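Local coordinates for protein sniffer CG10964-PA (PDB 1SNY) that probably acts as an NADPH-dependent carbonyl reductase of the short-chain dehydrogenase/reductase family, binding NADP in a Rossmann fold, at residues 95-106 against 145-156. Numbering follows the deposited sequence.
Sequences EGVTKDQGLNVL and CLPLLKKAAKAN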
ATOM      1  N   GLU A  95      -3.824   3.850 -29.877  1.00 34.99           N
ATOM      2  CA  GLU A  95      -2.759   3.857 -30.872  1.00 38.43           C
ATOM      3  C   GLU A  95      -3.288   4.132 -32.280  1.00 39.02           C
ATOM      4  O   GLU A  95      -2.649   4.832 -33.065  1.00 38.86           O
ATOM      5  CB  GLU A  95      -2.004   2.526 -30.846  1.00 40.62           C
ATOM      6  CG  GLU A  95      -0.717   2.531 -31.658  1.00 45.56           C
ATOM      7  CD  GLU A  95       0.107   1.274 -31.454  1.00 48.24           C
ATOM      8  OE1 GLU A  95      -0.397   0.169 -31.755  1.00 51.82           O
ATOM      9  OE2 GLU A  95       1.262   1.390 -30.991  1.00 49.13           O
ATOM     10  N   GLY A  96      -4.457   3.584 -32.595  1.00 39.84           N
ATOM     11  CA  GLY A  96      -5.030   3.797 -33.910  1.00 40.33           C
ATOM     12  C   GLY A  96      -5.278   5.268 -34.181  1.00 41.81           C
ATOM     13  O   GLY A  96      -5.129   5.739 -35.312  1.00 42.91           O
ATOM     14  N   VAL A  97      -5.642   6.002 -33.136  1.00 41.02           N
ATOM     15  CA  VAL A  97      -5.925   7.422 -33.266  1.00 40.25           C
ATOM     16  C   VAL A  97      -4.676   8.298 -33.197  1.00 40.51           C
ATOM     17  O   VAL A  97      -4.480   9.170 -34.046  1.00 39.74           O
ATOM     18  CB  VAL A  97      -6.922   7.883 -32.174  1.00 40.65           C
ATOM     19  CG1 VAL A  97      -7.188   9.372 -32.298  1.00 41.15           C
ATOM     20  CG2 VAL A  97      -8.221   7.102 -32.300  1.00 40.94           C
ATOM     21  N   THR A  98      -3.830   8.063 -32.198  1.00 40.19           N
ATOM     22  CA  THR A  98      -2.617   8.860 -32.024  1.00 40.04           C
ATOM     23  C   THR A  98      -1.469   8.448 -32.939  1.00 41.74           C
ATOM     24  O   THR A  98      -0.721   9.295 -33.424  1.00 42.23           O
ATOM     25  CB  THR A  98      -2.117   8.795 -30.572  1.00 38.82           C
ATOM     26  OG1 THR A  98      -1.758   7.447 -30.251  1.00 36.70           O
ATOM     27  CG2 THR A  98      -3.202   9.269 -29.616  1.00 38.39           C
ATOM     28  N   LYS A  99      -1.323   7.145 -33.154  1.00 43.18           N
ATOM     29  CA  LYS A  99      -0.267   6.613 -34.014  1.00 44.96           C
ATOM     30  C   LYS A  99       1.140   6.936 -33.509  1.00 44.12           C
ATOM     31  O   LYS A  99       1.444   6.754 -32.330  1.00 45.82           O
ATOM     32  CB  LYS A  99      -0.447   7.142 -35.441  1.00 46.46           C
ATOM     33  CG  LYS A  99      -1.829   6.870 -36.020  1.00 49.60           C
ATOM     34  CD  LYS A  99      -1.994   7.499 -37.394  1.00 52.08           C
ATOM     35  CE  LYS A  99      -3.426   7.375 -37.891  1.00 52.92           C
ATOM     36  NZ  LYS A  99      -3.595   7.971 -39.248  1.00 54.29           N
ATOM     37  N   ASP A 100       1.989   7.423 -34.407  1.00 44.01           N
ATOM     38  CA  ASP A 100       3.376   7.749 -34.080  1.00 42.53           C
ATOM     39  C   ASP A 100       3.566   8.866 -33.062  1.00 40.06           C
ATOM     40  O   ASP A 100       4.694   9.169 -32.686  1.00 39.76           O
ATOM     41  CB  ASP A 100       4.142   8.110 -35.352  1.00 46.05           C
ATOM     42  CG  ASP A 100       3.588   9.344 -36.027  1.00 48.72           C
ATOM     43  OD1 ASP A 100       2.407   9.317 -36.439  1.00 51.20           O
ATOM     44  OD2 ASP A 100       4.329  10.344 -36.136  1.00 50.96           O
ATOM     45  N   GLN A 101       2.482   9.496 -32.626  1.00 37.25           N
ATOM     46  CA  GLN A 101       2.610  10.556 -31.635  1.00 35.48           C
ATOM     47  C   GLN A 101       2.453  10.025 -30.213  1.00 32.57           C
ATOM     48  O   GLN A 101       2.726  10.740 -29.252  1.00 33.26           O
ATOM     49  CB  GLN A 101       1.595  11.670 -31.894  1.00 36.38           C
ATOM     50  CG  GLN A 101       1.959  12.530 -33.089  1.00 40.17           C
ATOM     51  CD  GLN A 101       3.400  13.018 -33.023  1.00 41.66           C
ATOM     52  OE1 GLN A 101       3.764  13.806 -32.149  1.00 44.05           O
ATOM     53  NE2 GLN A 101       4.228  12.538 -33.943  1.00 41.63           N
ATOM     54  N   GLY A 102       2.015   8.772 -30.094  1.00 28.31           N
ATOM     55  CA  GLY A 102       1.832   8.150 -28.791  1.00 26.43           C
ATOM     56  C   GLY A 102       0.829   8.851 -27.889  1.00 26.03           C
ATOM     57  O   GLY A 102      -0.008   9.629 -28.353  1.00 25.51           O
ATOM     58  N   LEU A 103       0.917   8.575 -26.591  1.00 23.69           N
ATOM     59  CA  LEU A 103       0.027   9.173 -25.602  1.00 22.50           C
ATOM     60  C   LEU A 103       0.879  10.025 -24.673  1.00 22.38           C
ATOM     61  O   LEU A 103       1.800   9.512 -24.041  1.00 21.46           O
ATOM     62  CB  LEU A 103      -0.652   8.084 -24.782  1.00 21.02           C
ATOM     63  CG  LEU A 103      -1.603   8.549 -23.678  1.00 21.63           C
ATOM     64  CD1 LEU A 103      -2.841   9.162 -24.310  1.00 22.01           C
ATOM     65  CD2 LEU A 103      -1.973   7.362 -22.783  1.00 23.54           C
ATOM     66  N   ASN A 104       0.587  11.316 -24.583  1.00 21.54           N
ATOM     67  CA  ASN A 104       1.379  12.168 -23.705  1.00 21.06           C
ATOM     68  C   ASN A 104       1.091  11.978 -22.230  1.00 21.79           C
ATOM     69  O   ASN A 104       2.005  12.024 -21.413  1.00 21.99           O
ATOM     70  CB  ASN A 104       1.168  13.644 -24.034  1.00 21.62           C
ATOM     71  CG  ASN A 104       1.558  13.975 -25.446  1.00 24.35           C
ATOM     72  OD1 ASN A 104       0.698  14.216 -26.297  1.00 25.65           O
ATOM     73  ND2 ASN A 104       2.864  13.976 -25.717  1.00 21.65           N
ATOM     74  N   VAL A 105      -0.174  11.773 -21.872  1.00 21.63           N
ATOM     75  CA  VAL A 105      -0.491  11.644 -20.456  1.00 20.66           C
ATOM     76  C   VAL A 105      -1.502  10.594 -20.084  1.00 20.57           C
ATOM     77  O   VAL A 105      -2.556  10.479 -20.713  1.00 21.25           O
ATOM     78  CB  VAL A 105      -1.005  12.997 -19.874  1.00 22.82           C
ATOM     79  CG1 VAL A 105      -1.379  12.833 -18.404  1.00 23.79           C
ATOM     80  CG2 VAL A 105       0.064  14.084 -20.040  1.00 20.92           C
ATOM     81  N   LEU A 106      -1.164   9.816 -19.059  1.00 18.69           N
ATOM     82  CA  LEU A 106      -2.073   8.817 -18.530  1.00 19.00           C
ATOM     83  C   LEU A 106      -2.444   9.399 -17.183  1.00 19.81           C
ATOM     84  O   LEU A 106      -1.573   9.604 -16.332  1.00 20.32           O
ATOM     85  CB  LEU A 106      -1.388   7.457 -18.328  1.00 16.46           C
ATOM     86  CG  LEU A 106      -2.121   6.499 -17.370  1.00 19.65           C
ATOM     87  CD1 LEU A 106      -3.502   6.161 -17.926  1.00 19.36           C
ATOM     88  CD2 LEU A 106      -1.299   5.232 -17.162  1.00 16.28           C
ATOM     89  N   CYS A 145      -0.112   1.170 -21.100  1.00 22.82           N
ATOM     90  CA  CYS A 145       0.132   2.407 -21.827  1.00 23.70           C
ATOM     91  C   CYS A 145       1.600   2.713 -22.065  1.00 24.05           C
ATOM     92  O   CYS A 145       1.923   3.634 -22.812  1.00 25.48           O
ATOM     93  CB  CYS A 145      -0.491   3.587 -21.076  1.00 22.38           C
ATOM     94  SG  CYS A 145      -2.287   3.576 -20.989  1.00 24.36           S
ATOM     95  N   LEU A 146       2.491   1.948 -21.445  1.00 25.17           N
ATOM     96  CA  LEU A 146       3.923   2.210 -21.588  1.00 25.12           C
ATOM     97  C   LEU A 146       4.404   2.399 -23.033  1.00 23.89           C
ATOM     98  O   LEU A 146       5.128   3.350 -23.330  1.00 21.42           O
ATOM     99  CB  LEU A 146       4.739   1.113 -20.892  1.00 26.64           C
ATOM    100  CG  LEU A 146       5.998   1.635 -20.180  1.00 30.97           C
ATOM    101  CD1 LEU A 146       5.629   2.791 -19.245  1.00 30.18           C
ATOM    102  CD2 LEU A 146       6.643   0.517 -19.379  1.00 30.31           C
ATOM    103  N   PRO A 147       4.009   1.501 -23.952  1.00 24.80           N
ATOM    104  CA  PRO A 147       4.460   1.671 -25.339  1.00 25.40           C
ATOM    105  C   PRO A 147       4.060   3.035 -25.904  1.00 24.50           C
ATOM    106  O   PRO A 147       4.872   3.719 -26.540  1.00 27.74           O
ATOM    107  CB  PRO A 147       3.782   0.508 -26.063  1.00 25.90           C
ATOM    108  CG  PRO A 147       3.769  -0.565 -25.005  1.00 25.33           C
ATOM    109  CD  PRO A 147       3.322   0.208 -23.778  1.00 25.62           C
ATOM    110  N   LEU A 148       2.814   3.428 -25.661  1.00 23.42           N
ATOM    111  CA  LEU A 148       2.299   4.710 -26.133  1.00 22.88           C
ATOM    112  C   LEU A 148       3.012   5.890 -25.469  1.00 22.40           C
ATOM    113  O   LEU A 148       3.305   6.896 -26.119  1.00 20.99           O
ATOM    114  CB  LEU A 148       0.800   4.812 -25.852  1.00 24.93           C
ATOM    115  CG  LEU A 148      -0.113   4.028 -26.807  1.00 26.04           C
ATOM    116  CD1 LEU A 148      -1.515   3.955 -26.256  1.00 26.35           C
ATOM    117  CD2 LEU A 148      -0.108   4.703 -28.164  1.00 28.13           C
ATOM    118  N   LEU A 149       3.271   5.771 -24.172  1.00 21.87           N
ATOM    119  CA  LEU A 149       3.937   6.837 -23.427  1.00 19.89           C
ATOM    120  C   LEU A 149       5.378   7.024 -23.890  1.00 20.56           C
ATOM    121  O   LEU A 149       5.889   8.146 -23.936  1.00 22.42           O
ATOM    122  CB  LEU A 149       3.892   6.536 -21.917  1.00 17.05           C
ATOM    123  CG  LEU A 149       2.527   6.655 -21.219  1.00 15.09           C
ATOM    124  CD1 LEU A 149       2.605   6.014 -19.845  1.00 19.02           C
ATOM    125  CD2 LEU A 149       2.110   8.135 -21.112  1.00 16.35           C
ATOM    126  N   LYS A 150       6.038   5.927 -24.238  1.00 20.81           N
ATOM    127  CA  LYS A 150       7.416   6.000 -24.695  1.00 23.40           C
ATOM    128  C   LYS A 150       7.493   6.602 -26.090  1.00 24.22           C
ATOM    129  O   LYS A 150       8.444   7.318 -26.407  1.00 24.54           O
ATOM    130  CB  LYS A 150       8.061   4.611 -24.684  1.00 22.32           C
ATOM    131  CG  LYS A 150       8.293   4.074 -23.292  1.00 25.77           C
ATOM    132  CD  LYS A 150       8.856   2.663 -23.325  1.00 27.77           C
ATOM    133  CE  LYS A 150       9.111   2.134 -21.917  1.00 28.43           C
ATOM    134  NZ  LYS A 150       9.502   0.697 -21.939  1.00 32.32           N
ATOM    135  N   LYS A 151       6.502   6.306 -26.928  1.00 24.35           N
ATOM    136  CA  LYS A 151       6.498   6.865 -28.276  1.00 26.69           C
ATOM    137  C   LYS A 151       6.338   8.376 -28.174  1.00 26.55           C
ATOM    138  O   LYS A 151       7.009   9.131 -28.883  1.00 28.02           O
ATOM    139  CB  LYS A 151       5.352   6.280 -29.105  1.00 29.42           C
ATOM    140  CG  LYS A 151       5.549   4.823 -29.472  1.00 34.10           C
ATOM    141  CD  LYS A 151       4.414   4.305 -30.336  1.00 37.73           C
ATOM    142  CE  LYS A 151       4.628   2.845 -30.689  1.00 39.17           C
ATOM    143  NZ  LYS A 151       3.508   2.313 -31.509  1.00 41.93           N
ATOM    144  N   ALA A 152       5.456   8.815 -27.279  1.00 25.02           N
ATOM    145  CA  ALA A 152       5.213  10.239 -27.089  1.00 25.73           C
ATOM    146  C   ALA A 152       6.458  10.894 -26.515  1.00 25.76           C
ATOM    147  O   ALA A 152       6.818  12.001 -26.912  1.00 26.10           O
ATOM    148  CB  ALA A 152       4.031  10.457 -26.155  1.00 23.24           C
ATOM    149  N   ALA A 153       7.115  10.203 -25.588  1.00 26.45           N
ATOM    150  CA  ALA A 153       8.329  10.728 -24.964  1.00 27.28           C
ATOM    151  C   ALA A 153       9.430  10.887 -26.001  1.00 29.14           C
ATOM    152  O   ALA A 153      10.193  11.853 -25.964  1.00 30.11           O
ATOM    153  CB  ALA A 153       8.795   9.799 -23.850  1.00 27.86           C
ATOM    154  N   LYS A 154       9.511   9.934 -26.923  1.00 30.57           N
ATOM    155  CA  LYS A 154      10.521   9.975 -27.976  1.00 33.24           C
ATOM    156  C   LYS A 154      10.181  11.062 -28.994  1.00 33.36           C
ATOM    157  O   LYS A 154      11.049  11.833 -29.411  1.00 34.45           O
ATOM    158  CB  LYS A 154      10.603   8.612 -28.675  1.00 33.75           C
ATOM    159  CG  LYS A 154      11.571   8.555 -29.854  1.00 36.55           C
ATOM    160  CD  LYS A 154      13.002   8.854 -29.431  1.00 39.82           C
ATOM    161  CE  LYS A 154      13.965   8.743 -30.613  1.00 40.51           C
ATOM    162  NZ  LYS A 154      15.369   9.072 -30.223  1.00 41.61           N
ATOM    163  N   ALA A 155       8.911  11.126 -29.381  1.00 32.69           N
ATOM    164  CA  ALA A 155       8.461  12.113 -30.355  1.00 33.77           C
ATOM    165  C   ALA A 155       8.719  13.530 -29.875  1.00 34.50           C
ATOM    166  O   ALA A 155       8.835  14.450 -30.679  1.00 34.43           O
ATOM    167  CB  ALA A 155       6.974  11.921 -30.639  1.00 32.85           C
ATOM    168  N   ASN A 156       8.819  13.700 -28.561  1.00 35.40           N
ATOM    169  CA  ASN A 156       9.047  15.013 -27.969  1.00 36.99           C
ATOM    170  C   ASN A 156      10.331  15.034 -27.150  1.00 37.88           C
ATOM    171  O   ASN A 156      10.450  15.796 -26.190  1.00 39.21           O
ATOM    172  CB  ASN A 156       7.861  15.379 -27.073  1.00 35.47           C
ATOM    173  CG  ASN A 156       6.557  15.467 -27.842  1.00 35.89           C
ATOM    174  OD1 ASN A 156       6.340  16.407 -28.604  1.00 38.27           O
ATOM    175  ND2 ASN A 156       5.687  14.483 -27.654  1.00 33.15           N
TER
HETATM  176  O   HOH W   1       3.141  13.459 -29.047  1.00 34.16           O
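Close packing of a loop against a helix, pinned by one backbone hydrogen bond, joins the link between helix 87-98 and strand 105-108 to the C-terminal part of helix 124-155 in this Rossmann fold. Gly-102, at positive phi, brings its CA to 3.3 Å from Leu-148 O, setting loop backbone directly against the helix. Leu-103 N donates to Leu-148 O (3.0 Å, 163° at H) from well above the carbonyl plane; this oxygen thus accepts two backbone donors from opposite faces, the other being Ala-152 N. Leu-103 O, buried without a polar partner, receives a weak, nearly straight C-H...O contact from Leu-149 CA (3.5 Å) and faces Ala-152 CB. Beside the bond, Leu-103 and Leu-148 pack CB to CB at 3.7 Å, and Leu-148 CD2 lies against Glu-95 CB (3.9 Å) and Thr-98 OG1 (3.8 Å). At the partly exposed edge, Glu-95 has CG anti to the backbone N (chi1 -169°) and an extended chain, carrying OE2 to a salt bridge with Lys-151 NZ. One water joins Gln-101 O to Asn-156 ND2, which also donates to Ala-152 O (2.8 Å). Leu-148 continues onto Val-91 and Ile-94 of helix 87-98, while strand 105-108 enters the parallel sheet between strands 23-26 and 167-171.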